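Local coordinates for protein tubulin-specific chaperone A (Saccharomyces cerevisiae, PDB 1QSD) that binds beta-tubulin as a post-chaperonin cofactor and takes part in an early step of the tubulin folding pathway, at residues L48-Q51 with E52-L55; K18-G21 with Y22-E26; E71-E74 with D75-F79. All coordinates share one frame; numbering follows the deposited sequence.

Contact 1: residues L48-Q51 with E52-L55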
# COMPACT_ATOMS: atom_id res chain seq x y z
N LEU A 48 14.68 2.65 16.18
CA LEU A 48 13.25 2.67 16.48
C LEU A 48 12.60 3.73 15.58
O LEU A 48 11.59 3.48 14.92
CB LEU A 48 13.02 3.01 17.97
CG LEU A 48 11.62 3.43 18.39
CD1 LEU A 48 10.62 2.31 18.22
CD2 LEU A 48 11.67 3.89 19.83
N LYS A 49 13.22 4.90 15.51
CA LYS A 49 12.72 6.01 14.72
C LYS A 49 12.55 5.66 13.22
O LYS A 49 11.55 6.01 12.60
CB LYS A 49 13.62 7.23 14.93
CG LYS A 49 13.07 8.51 14.43
CD LYS A 49 11.81 8.90 15.13
CE LYS A 49 10.57 8.28 14.49
NZ LYS A 49 9.32 8.65 15.22
N LYS A 50 13.51 4.91 12.66
CA LYS A 50 13.42 4.48 11.26
C LYS A 50 12.09 3.77 11.04
O LYS A 50 11.35 4.06 10.10
CB LYS A 50 14.58 3.55 10.91
CG LYS A 50 15.89 4.27 10.71
CD LYS A 50 17.09 3.31 10.70
CE LYS A 50 17.01 2.33 9.55
NZ LYS A 50 18.22 1.52 9.44
N GLN A 51 11.75 2.89 11.97
CA GLN A 51 10.53 2.12 11.91
C GLN A 51 9.27 2.90 12.17
O GLN A 51 8.24 2.62 11.57
CB GLN A 51 10.61 0.96 12.89
CG GLN A 51 10.22 -0.35 12.28
CD GLN A 51 11.34 -0.94 11.45
OE1 GLN A 51 11.72 -2.10 11.64
NE2 GLN A 51 11.89 -0.14 10.53
N GLU A 52 9.33 3.86 13.09
CA GLU A 52 8.15 4.65 13.40
C GLU A 52 7.76 5.50 12.21
O GLU A 52 6.59 5.52 11.82
CB GLU A 52 8.38 5.53 14.64
CG GLU A 52 8.51 4.74 15.94
CD GLU A 52 8.57 5.61 17.19
OE1 GLU A 52 7.70 5.42 18.06
OE2 GLU A 52 9.49 6.45 17.31
N GLU A 53 8.75 6.17 11.63
CA GLU A 53 8.58 7.02 10.47
C GLU A 53 7.89 6.23 9.35
O GLU A 53 6.97 6.74 8.71
CB GLU A 53 9.95 7.51 10.01
CG GLU A 53 10.34 7.11 8.57
CD GLU A 53 11.85 6.96 8.37
OE1 GLU A 53 12.52 7.93 7.94
OE2 GLU A 53 12.37 5.86 8.62
N VAL A 54 8.31 4.98 9.12
CA VAL A 54 7.71 4.16 8.07
C VAL A 54 6.26 3.88 8.42
O VAL A 54 5.38 4.01 7.56
CB VAL A 54 8.48 2.82 7.85
CG1 VAL A 54 7.65 1.87 6.97
CG2 VAL A 54 9.81 3.09 7.16
N LEU A 55 6.00 3.55 9.68
CA LEU A 55 4.63 3.29 10.09
C LEU A 55 3.74 4.50 9.77
O LEU A 55 2.69 4.35 9.15
CB LEU A 55 4.55 2.94 11.58
CG LEU A 55 3.14 2.60 12.10
CD1 LEU A 55 2.62 1.35 11.43
CD2 LEU A 55 3.13 2.41 13.60

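Contact 2: residues K18-G21 with Y22-E26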
# COMPACT_ATOMS: atom_id res chain seq x y z
N LYS A 18 -11.62 -4.11 -0.88
CA LYS A 18 -10.67 -5.21 -0.74
C LYS A 18 -9.24 -4.64 -0.57
O LYS A 18 -8.41 -5.23 0.13
CB LYS A 18 -10.75 -6.14 -1.94
CG LYS A 18 -10.08 -7.48 -1.72
CD LYS A 18 -9.93 -8.29 -3.01
CE LYS A 18 -9.20 -9.60 -2.74
NZ LYS A 18 -8.77 -10.27 -3.99
N GLU A 19 -8.94 -3.52 -1.23
CA GLU A 19 -7.63 -2.86 -1.11
C GLU A 19 -7.41 -2.37 0.34
O GLU A 19 -6.34 -2.57 0.92
CB GLU A 19 -7.53 -1.69 -2.09
CG GLU A 19 -6.35 -0.76 -1.84
CD GLU A 19 -6.15 0.29 -2.94
OE1 GLU A 19 -5.25 1.15 -2.78
OE2 GLU A 19 -6.87 0.25 -3.97
N GLU A 20 -8.43 -1.76 0.93
CA GLU A 20 -8.39 -1.27 2.31
C GLU A 20 -8.02 -2.40 3.26
O GLU A 20 -7.27 -2.20 4.21
CB GLU A 20 -9.76 -0.71 2.70
CG GLU A 20 -9.82 -0.01 4.05
CD GLU A 20 -10.24 -0.93 5.19
OE1 GLU A 20 -10.58 -2.11 4.97
OE2 GLU A 20 -10.24 -0.45 6.34
N GLY A 21 -8.59 -3.58 3.02
CA GLY A 21 -8.30 -4.73 3.85
C GLY A 21 -6.85 -5.16 3.71
O GLY A 21 -6.24 -5.60 4.67
N TYR A 22 -6.33 -5.06 2.49
CA TYR A 22 -4.94 -5.40 2.22
C TYR A 22 -4.02 -4.45 2.96
O TYR A 22 -3.12 -4.87 3.68
CB TYR A 22 -4.66 -5.32 0.71
CG TYR A 22 -5.12 -6.55 -0.03
CD1 TYR A 22 -5.69 -7.64 0.66
CD2 TYR A 22 -4.93 -6.68 -1.41
CE1 TYR A 22 -6.06 -8.80 0.01
CE2 TYR A 22 -5.30 -7.85 -2.09
CZ TYR A 22 -5.86 -8.91 -1.37
OH TYR A 22 -6.22 -10.07 -2.02
N TYR A 23 -4.28 -3.15 2.82
CA TYR A 23 -3.49 -2.12 3.48
C TYR A 23 -3.61 -2.21 5.01
O TYR A 23 -2.67 -1.90 5.74
CB TYR A 23 -3.89 -0.74 2.98
CG TYR A 23 -3.39 -0.37 1.59
CD1 TYR A 23 -3.20 -1.34 0.59
CD2 TYR A 23 -3.11 0.95 1.26
CE1 TYR A 23 -2.73 -0.99 -0.70
CE2 TYR A 23 -2.64 1.31 -0.01
CZ TYR A 23 -2.45 0.35 -0.99
OH TYR A 23 -1.99 0.80 -2.22
N GLN A 24 -4.77 -2.65 5.49
CA GLN A 24 -4.99 -2.78 6.92
C GLN A 24 -4.17 -3.93 7.51
O GLN A 24 -3.88 -3.94 8.70
CB GLN A 24 -6.48 -2.98 7.22
CG GLN A 24 -6.98 -2.28 8.50
CD GLN A 24 -7.15 -0.77 8.36
OE1 GLN A 24 -6.99 -0.02 9.33
NE2 GLN A 24 -7.48 -0.31 7.16
N GLN A 25 -3.80 -4.90 6.68
CA GLN A 25 -2.96 -6.04 7.12
C GLN A 25 -1.52 -5.55 7.30
O GLN A 25 -0.85 -5.90 8.27
CB GLN A 25 -2.93 -7.15 6.06
CG GLN A 25 -4.28 -7.70 5.60
CD GLN A 25 -4.17 -8.59 4.36
OE1 GLN A 25 -4.92 -9.56 4.21
NE2 GLN A 25 -3.25 -8.25 3.45
N GLU A 26 -1.05 -4.78 6.31
CA GLU A 26 0.30 -4.21 6.32
C GLU A 26 0.48 -3.37 7.57
O GLU A 26 1.44 -3.55 8.31
CB GLU A 26 0.50 -3.34 5.08
CG GLU A 26 1.67 -3.75 4.18
CD GLU A 26 2.98 -3.05 4.53
OE1 GLU A 26 3.89 -3.71 5.09
OE2 GLU A 26 3.12 -1.84 4.22

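Contact 3: residues E71-E74 with D75-F79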
# COMPACT_ATOMS: atom_id res chain seq x y z
N GLU A 71 -16.74 8.27 -1.85
CA GLU A 71 -17.09 8.78 -3.19
C GLU A 71 -17.63 7.66 -4.08
O GLU A 71 -18.65 7.82 -4.74
CB GLU A 71 -15.86 9.37 -3.91
CG GLU A 71 -15.23 10.56 -3.25
CD GLU A 71 -13.93 10.98 -3.92
OE1 GLU A 71 -13.22 11.81 -3.32
OE2 GLU A 71 -13.60 10.47 -5.02
N PHE A 72 -16.92 6.54 -4.11
CA PHE A 72 -17.35 5.43 -4.93
C PHE A 72 -18.69 4.90 -4.44
O PHE A 72 -19.55 4.49 -5.24
CB PHE A 72 -16.30 4.34 -4.96
CG PHE A 72 -15.09 4.67 -5.80
CD1 PHE A 72 -14.64 5.99 -5.92
CD2 PHE A 72 -14.38 3.66 -6.45
CE1 PHE A 72 -13.50 6.30 -6.66
CE2 PHE A 72 -13.25 3.95 -7.19
CZ PHE A 72 -12.80 5.27 -7.30
N LYS A 73 -18.88 4.94 -3.12
CA LYS A 73 -20.13 4.49 -2.51
C LYS A 73 -21.27 5.40 -2.93
O LYS A 73 -22.32 4.93 -3.38
CB LYS A 73 -20.04 4.50 -0.97
CG LYS A 73 -21.24 3.85 -0.31
CD LYS A 73 -21.20 4.03 1.19
CE LYS A 73 -22.07 5.19 1.60
NZ LYS A 73 -21.44 6.46 1.21
N GLU A 74 -21.04 6.70 -2.84
CA GLU A 74 -22.05 7.67 -3.19
C GLU A 74 -22.41 7.66 -4.67
O GLU A 74 -23.56 7.92 -5.04
CB GLU A 74 -21.61 9.06 -2.75
CG GLU A 74 -21.45 9.15 -1.24
CD GLU A 74 -21.26 10.56 -0.72
OE1 GLU A 74 -21.69 10.82 0.42
OE2 GLU A 74 -20.67 11.40 -1.45
N ASP A 75 -21.43 7.34 -5.50
CA ASP A 75 -21.64 7.27 -6.92
C ASP A 75 -22.56 6.09 -7.22
O ASP A 75 -23.51 6.22 -7.99
CB ASP A 75 -20.31 7.09 -7.65
CG ASP A 75 -20.46 7.14 -9.16
OD1 ASP A 75 -19.93 6.24 -9.84
OD2 ASP A 75 -21.11 8.09 -9.67
N LEU A 76 -22.29 4.96 -6.57
CA LEU A 76 -23.10 3.76 -6.77
C LEU A 76 -24.52 3.97 -6.23
O LEU A 76 -25.50 3.60 -6.88
CB LEU A 76 -22.41 2.54 -6.14
CG LEU A 76 -23.02 1.14 -6.27
CD1 LEU A 76 -23.46 0.87 -7.70
CD2 LEU A 76 -22.03 0.07 -5.79
N GLU A 77 -24.64 4.58 -5.05
CA GLU A 77 -25.93 4.86 -4.44
C GLU A 77 -26.74 5.78 -5.35
O GLU A 77 -27.92 5.54 -5.58
CB GLU A 77 -25.75 5.53 -3.07
CG GLU A 77 -25.07 4.66 -2.00
CD GLU A 77 -24.98 5.35 -0.62
OE1 GLU A 77 -24.26 6.38 -0.50
OE2 GLU A 77 -25.60 4.86 0.34
N GLN A 78 -26.13 6.83 -5.86
CA GLN A 78 -26.84 7.75 -6.75
C GLN A 78 -27.29 7.06 -8.06
O GLN A 78 -28.41 7.27 -8.54
CB GLN A 78 -25.97 8.97 -7.06
CG GLN A 78 -26.75 10.16 -7.63
CD GLN A 78 -27.71 10.88 -6.63
OE1 GLN A 78 -28.17 12.00 -6.90
NE2 GLN A 78 -28.00 10.25 -5.48
N PHE A 79 -26.43 6.21 -8.61
CA PHE A 79 -26.75 5.50 -9.84
C PHE A 79 -28.00 4.63 -9.63
O PHE A 79 -28.91 4.63 -10.44
CB PHE A 79 -25.54 4.65 -10.25
CG PHE A 79 -25.76 3.79 -11.47
CD1 PHE A 79 -25.61 4.31 -12.75
CD2 PHE A 79 -26.10 2.44 -11.33
CE1 PHE A 79 -25.79 3.50 -13.89
CE2 PHE A 79 -26.28 1.62 -12.48
CZ PHE A 79 -26.12 2.15 -13.74

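Contact 1: residues L48-Q51 with E52-L55
Glu52 lies back along the helix against Leu48 and Lys49, the residues four and three places before it, and its side chain meets something different at each step. The ammonium end of the lysine comes close to its CB, with Lys49 NZ 3.3 Å from Glu52 CB. CG is anti to the carbonyl carbon (chi1 -68°), which turns the chain toward the preceding turn, where Glu52 CG comes to 3.5 Å from Leu48 O. The same carbon touches the leucine branch, Glu52 CG to Leu48 CD1 being 3.9 Å, and CD lies beside Leu48 CG. At the tip the two oxygens divide their work. OE2 takes the salt bridge from Lys49, NZ to OE2 3.0 Å, while OE1 pairs with Lys38 of helix 5-39, so the carboxylate joins two lysines and two helices.

Lys49 starts out away from Glu52 and has to turn back. Bends at chi2 (62°) and chi3 fold its chain round until it crosses the glutamate at about a right angle, and NZ then reaches OE2 from above the carboxylate plane, 56° out of it. The long, flexible lysine suits this place because its methylenes can make the detour; Lys49 CE packs 3.5 Å from Glu52 CB on the way.

Beneath the side chains runs the regular backbone bonding, including Glu53 N to Lys49 O at 3.0 Å. The ammonium of Lys50 goes to another partner, Asp75 of the second subunit, in a salt bridge, whereas Leu55 packs on Leu27 of helix 5-39. The Lys49-Glu52 pair is an i to i+3 salt bridge on helix 45-81, with Leu48 beside the acid, in a long helical hairpin that pairs with a second copy of itself.

Contact 2: residues K18-G21 with Y22-E26
Glu19 lies alongside Tyr23, pointing the same way, and its CG covers one face of the phenol ring. This is a CH-pi contact: Glu19 CG stands 4.1 Å from the centroid of the Tyr23 ring, displaced toward the rim. With CG anti to the backbone N (chi1 167°) and the rest of the chain extended, the glutamate follows the ring outward until OE1 comes 3.3 Å from Tyr23 OH. A glutamate suits the spot because its methylenes can cover an aromatic while its polar end lies near that hydroxyl. Glu26 of the second subunit is close to the same oxygen, which may shift the ionisation of Glu19.

One residue further round, Glu20 bends at chi2 and crosses Gln24 obliquely. Glu20 OE2 and Gln24 NE2 are 2.9 Å apart, but the angle is too poor for a hydrogen bond. Instead, Glu20 OE2 is hydrogen-bonded to Tyr66 OH of helix 45-81, and Gln24 NE2 makes a weak hydrogen bond to the same hydroxyl.

On the solvent side Lys18 runs out fully extended, its end beside Tyr22 OH. The backbone oxygen of Lys18 lies over one face of that ring, 3.5 Å from Tyr22 CG.

The segment sits near the middle of helix 5-39: Glu19 and Glu20 rest on Leu65 of helix 45-81, Tyr23 on Leu61, and Glu26 reaches across to hydrogen-bond Tyr23 of the second subunit.

Contact 3: residues E71-E74 with D75-F79
The carboxylate of Glu77 has Lys73 above its plane and Glu74 beside one of its oxygens. Lys73 CE lies 3.3 Å from Glu77 OE1, and NZ reaches the same oxygen, also from above the plane rather than in front of it. Glu74 makes its approach through a carbon, with its CG 4.0 Å from Glu77 OE1. The two carboxylates are turned nearly alike, their planes 21° apart, yet they do not stack: Glu74 OE1 and Glu77 OE1 stay 5.2 Å from each other. Lys73, bound to Glu77, probably offsets part of the negative charge.

The salt bridge itself is long, Lys73 NZ to Glu77 OE1 3.3 Å, and as a hydrogen bond it is weak. It depends on a lysine that folds back: the chain leaves the helix straight, then bends at chi3 (97°) and again at chi4, laying its end obliquely across the glutamate. Glu77 leans to meet it, its CG only 3.1 Å from Lys73 O, while the backbone bond from Glu77 N to Lys73 O, 2.9 Å, is the ordinary helical bond joining the same two residues. Both residues have enough methylenes to serve as packing as well as charge, since Lys73 lies on Leu103 and Glu77 on Ile96 of helix 90-104.

Elsewhere round the helix the residues suit other neighbours. Buried Leu76 touches Ile96 of helix 90-104 and Leu13 of helix 5-39; Phe72 offers its ring to Lys50 of the second subunit in a cation-pi contact, and Asp75, which also meets that lysine, forms another salt bridge with Lys9 of its own chain. The lysine-glutamate pair is a classic i to i+4 bridge along a helix, set on the side of helix 45-81 that packs on helix 90-104.

Contact 2 belongs to helix 5-39, whereas contacts 1 and 3 share helix 45-81, on opposite sides of the chain's centre and about 37 Å apart between centres. Contact 2 lies nearest the middle, about 6 Å from the chain's centre. All three are partly buried, combining inward residues with solvent-facing ones. Their chemistry varies accordingly: 48-55 and 71-79 carry lysine-glutamate bridges, spaced three and four residues respectively, while in 18-26 glutamate methylenes meet a tyrosine face, and Glu20 and Gln24 share Tyr66. Each also touches the second subunit; Lys50 in contact 1 and Asp75 in contact 3 are partners across that interface. Contact 3 also meets helix 90-104.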